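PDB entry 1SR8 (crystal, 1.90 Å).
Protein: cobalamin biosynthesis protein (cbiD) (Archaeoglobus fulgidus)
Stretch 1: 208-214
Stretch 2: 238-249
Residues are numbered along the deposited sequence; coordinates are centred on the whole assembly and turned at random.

Stretch 1 208-214: YHRIAIT
Stretch 2 238-249: HIDEALKHPGEK

The two stretches meet as a short parallel β-ladder, extended at one end by a histidine that reaches the loop before the strand and at the other by an isoleucine packed against a helix, with 537 Å² buried in all. Stretch 1 enters as a loop, with His-209 at phi/psi -77/-46, and runs as a strand from Arg-210 to Thr-214. Stretch 2 begins with His-238 at the N-cap of a helix containing Ile-239 to Ala-242, passes through a type I turn from Ala-242 to His-245, and becomes a strand at Glu-248.

Arg-210 pairs with Glu-248 (CA to CA 4.3 Å) and Ile-211 with Lys-249 (CA to CA 5.1 Å). Two backbone hydrogen bonds set this register: Glu-248 N donates to His-209 O at 2.7 Å, and Ile-211 N donates to Glu-248 O at 2.7 Å with a nearly straight angle of 161°. Glu-248 thus engages the residues before and after its partner, as parallel pairing requires. CA-H...O contacts reinforce the ladder, among them Arg-210 CA to Glu-248 O at 3.1 Å. Gly-247 (-97/-145) lies with CA 3.3 Å from His-209 O; an ideal CB here would fall 2.0 Å from His-209 O, so the close approach depends on the absence of a side chain.

His-245 (chi1 t, chi2 -80°) points toward stretch 1, and its NE2 donates a weak hydrogen bond to Tyr-208 O at 2.8 Å. Ile-211, chi1 p and chi2 t, places CD1 over a face of this buried ring, 3.9 Å from the His-245 centroid, in a CH-pi contact. The imidazole therefore serves both a polar carbonyl at its edge and a methyl over its face.

Arg-210 (chi1 m, chi2 and chi3 t, chi4 79°) and Glu-248 (m, m) share the exposed face of the ladder, where Arg-210 CG meets Glu-248 CB at 3.6 Å through their aliphatic portions. His-209, chi1 t, starts away from stretch 2 but brings its ring back, with NE2 3.4 Å from Glu-248 CG. On the other face, Ile-211 CG1 lies 3.8 Å from Lys-249 CG. The Lys-249 end leads away, and Lys-249 NZ donates to His-245 O at 2.6 Å, tying the strand to the preceding turn.

Farther along, buried Ile-213 (m, t) points toward the helix. Ile-213 CG2 lies 3.6 Å from Ala-242 CB and 4.1 Å from Ile-239 CG1, while Ile-213 CD1 reaches Leu-243 CD2 at 3.8 Å. The small alanine side chain fits this close apolar packing.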

# COMPACT_ATOMS: atom_id res chain seq x y z
N TYR A 208 -12.21 -5.74 20.13
CA TYR A 208 -12.36 -7.16 19.82
C TYR A 208 -11.65 -8.01 20.85
O TYR A 208 -10.54 -7.68 21.27
CB TYR A 208 -11.79 -7.45 18.43
CG TYR A 208 -12.42 -6.62 17.34
CD1 TYR A 208 -13.59 -7.05 16.71
CD2 TYR A 208 -11.88 -5.40 16.95
CE1 TYR A 208 -14.20 -6.29 15.72
CE2 TYR A 208 -12.48 -4.61 15.95
CZ TYR A 208 -13.65 -5.08 15.34
OH TYR A 208 -14.27 -4.35 14.34
N HIS A 209 -12.27 -9.11 21.24
CA HIS A 209 -11.65 -9.99 22.22
C HIS A 209 -10.54 -10.82 21.57
O HIS A 209 -9.44 -10.93 22.11
CB HIS A 209 -12.69 -10.92 22.86
CG HIS A 209 -12.11 -11.85 23.87
ND1 HIS A 209 -11.47 -11.40 25.01
CD2 HIS A 209 -12.00 -13.20 23.88
CE1 HIS A 209 -10.99 -12.44 25.68
NE2 HIS A 209 -11.30 -13.54 25.01
N ARG A 210 -10.84 -11.38 20.40
CA ARG A 210 -9.88 -12.19 19.67
C ARG A 210 -9.33 -11.39 18.50
O ARG A 210 -10.09 -10.81 17.73
CB ARG A 210 -10.55 -13.47 19.17
CG ARG A 210 -11.31 -14.22 20.26
CD ARG A 210 -11.85 -15.56 19.78
NE ARG A 210 -12.67 -16.22 20.81
CZ ARG A 210 -13.94 -15.91 21.08
NH1 ARG A 210 -14.55 -14.95 20.39
NH2 ARG A 210 -14.60 -16.55 22.04
N ILE A 211 -8.01 -11.36 18.37
CA ILE A 211 -7.40 -10.61 17.27
C ILE A 211 -6.19 -11.31 16.65
O ILE A 211 -5.37 -11.92 17.36
CB ILE A 211 -6.93 -9.19 17.72
CG1 ILE A 211 -5.85 -9.30 18.81
CG2 ILE A 211 -8.13 -8.37 18.17
CD1 ILE A 211 -4.98 -8.06 19.00
N ALA A 212 -6.07 -11.23 15.33
CA ALA A 212 -4.93 -11.81 14.64
C ALA A 212 -3.92 -10.68 14.37
O ALA A 212 -4.24 -9.70 13.69
CB ALA A 212 -5.38 -12.45 13.33
N ILE A 213 -2.72 -10.81 14.93
CA ILE A 213 -1.66 -9.82 14.73
C ILE A 213 -0.83 -10.27 13.52
O ILE A 213 -0.04 -11.22 13.62
CB ILE A 213 -0.74 -9.74 15.98
CG1 ILE A 213 -1.58 -9.53 17.24
CG2 ILE A 213 0.26 -8.59 15.82
CD1 ILE A 213 -0.81 -9.71 18.53
N THR A 214 -1.02 -9.62 12.38
CA THR A 214 -0.32 -10.00 11.16
C THR A 214 0.77 -9.02 10.73
O THR A 214 0.75 -7.85 11.11
CB THR A 214 -1.32 -10.22 10.01
OG1 THR A 214 -1.82 -8.97 9.53
CG2 THR A 214 -2.48 -11.06 10.52
N HIS A 238 5.63 -4.23 14.54
CA HIS A 238 5.23 -3.67 15.83
C HIS A 238 4.33 -4.64 16.59
O HIS A 238 3.26 -4.27 17.07
CB HIS A 238 4.50 -2.35 15.61
CG HIS A 238 5.19 -1.44 14.63
ND1 HIS A 238 6.34 -0.75 14.94
CD2 HIS A 238 4.91 -1.16 13.34
CE1 HIS A 238 6.74 -0.08 13.88
NE2 HIS A 238 5.89 -0.30 12.89
N ILE A 239 4.78 -5.89 16.68
CA ILE A 239 4.04 -6.97 17.35
C ILE A 239 4.00 -6.83 18.86
O ILE A 239 2.97 -7.11 19.48
CB ILE A 239 4.66 -8.35 17.00
CG1 ILE A 239 4.38 -8.68 15.53
CG2 ILE A 239 4.10 -9.43 17.91
CD1 ILE A 239 5.02 -9.97 15.05
N ASP A 240 5.11 -6.40 19.45
CA ASP A 240 5.20 -6.22 20.90
C ASP A 240 4.08 -5.32 21.39
O ASP A 240 3.45 -5.60 22.42
CB ASP A 240 6.56 -5.62 21.29
CG ASP A 240 7.73 -6.54 20.97
OD1 ASP A 240 7.68 -7.73 21.37
OD2 ASP A 240 8.70 -6.07 20.33
N GLU A 241 3.83 -4.24 20.66
CA GLU A 241 2.77 -3.33 21.03
C GLU A 241 1.41 -4.01 20.97
O GLU A 241 0.59 -3.87 21.88
CB GLU A 241 2.80 -2.11 20.11
CG GLU A 241 3.87 -1.13 20.50
CD GLU A 241 3.77 -0.77 21.97
OE1 GLU A 241 2.71 -0.22 22.37
OE2 GLU A 241 4.73 -1.06 22.72
N ALA A 242 1.17 -4.73 19.88
CA ALA A 242 -0.09 -5.42 19.71
C ALA A 242 -0.29 -6.43 20.85
O ALA A 242 -1.42 -6.67 21.28
CB ALA A 242 -0.10 -6.13 18.37
N LEU A 243 0.81 -7.00 21.34
CA LEU A 243 0.73 -7.98 22.41
C LEU A 243 0.24 -7.42 23.75
O LEU A 243 0.01 -8.17 24.70
CB LEU A 243 2.08 -8.67 22.59
CG LEU A 243 2.44 -9.65 21.47
CD1 LEU A 243 3.82 -10.24 21.71
CD2 LEU A 243 1.39 -10.76 21.40
N LYS A 244 0.07 -6.10 23.82
CA LYS A 244 -0.42 -5.46 25.04
C LYS A 244 -1.93 -5.66 25.11
O LYS A 244 -2.56 -5.39 26.13
CB LYS A 244 -0.13 -3.96 25.04
CG LYS A 244 1.34 -3.57 25.11
CD LYS A 244 1.46 -2.05 25.08
CE LYS A 244 2.90 -1.56 25.24
NZ LYS A 244 2.98 -0.06 25.32
N HIS A 245 -2.51 -6.12 24.00
CA HIS A 245 -3.94 -6.38 23.95
C HIS A 245 -4.23 -7.42 25.03
O HIS A 245 -3.48 -8.39 25.18
CB HIS A 245 -4.32 -6.90 22.56
CG HIS A 245 -5.80 -7.07 22.35
ND1 HIS A 245 -6.49 -8.17 22.82
CD2 HIS A 245 -6.70 -6.29 21.71
CE1 HIS A 245 -7.76 -8.06 22.46
NE2 HIS A 245 -7.92 -6.93 21.79
N PRO A 246 -5.31 -7.23 25.80
CA PRO A 246 -5.69 -8.15 26.88
C PRO A 246 -6.53 -9.39 26.53
O PRO A 246 -6.79 -10.21 27.41
CB PRO A 246 -6.41 -7.24 27.85
CG PRO A 246 -7.17 -6.34 26.91
CD PRO A 246 -6.13 -6.01 25.85
N GLY A 247 -6.95 -9.53 25.28
CA GLY A 247 -7.78 -10.67 24.91
C GLY A 247 -7.04 -11.84 24.29
O GLY A 247 -5.91 -12.15 24.66
N GLU A 248 -7.70 -12.51 23.35
CA GLU A 248 -7.13 -13.65 22.63
C GLU A 248 -6.34 -13.18 21.40
O GLU A 248 -6.90 -12.60 20.46
CB GLU A 248 -8.24 -14.61 22.18
CG GLU A 248 -8.93 -15.35 23.30
CD GLU A 248 -7.98 -16.25 24.05
OE1 GLU A 248 -7.29 -17.07 23.40
OE2 GLU A 248 -7.92 -16.14 25.30
N LYS A 249 -5.04 -13.46 21.39
CA LYS A 249 -4.17 -13.05 20.31
C LYS A 249 -3.50 -14.19 19.57
O LYS A 249 -3.13 -15.20 20.16
CB LYS A 249 -3.08 -12.13 20.85
CG LYS A 249 -3.60 -10.86 21.44
CD LYS A 249 -2.70 -10.39 22.55
CE LYS A 249 -2.83 -11.29 23.76
NZ LYS A 249 -2.24 -10.65 24.96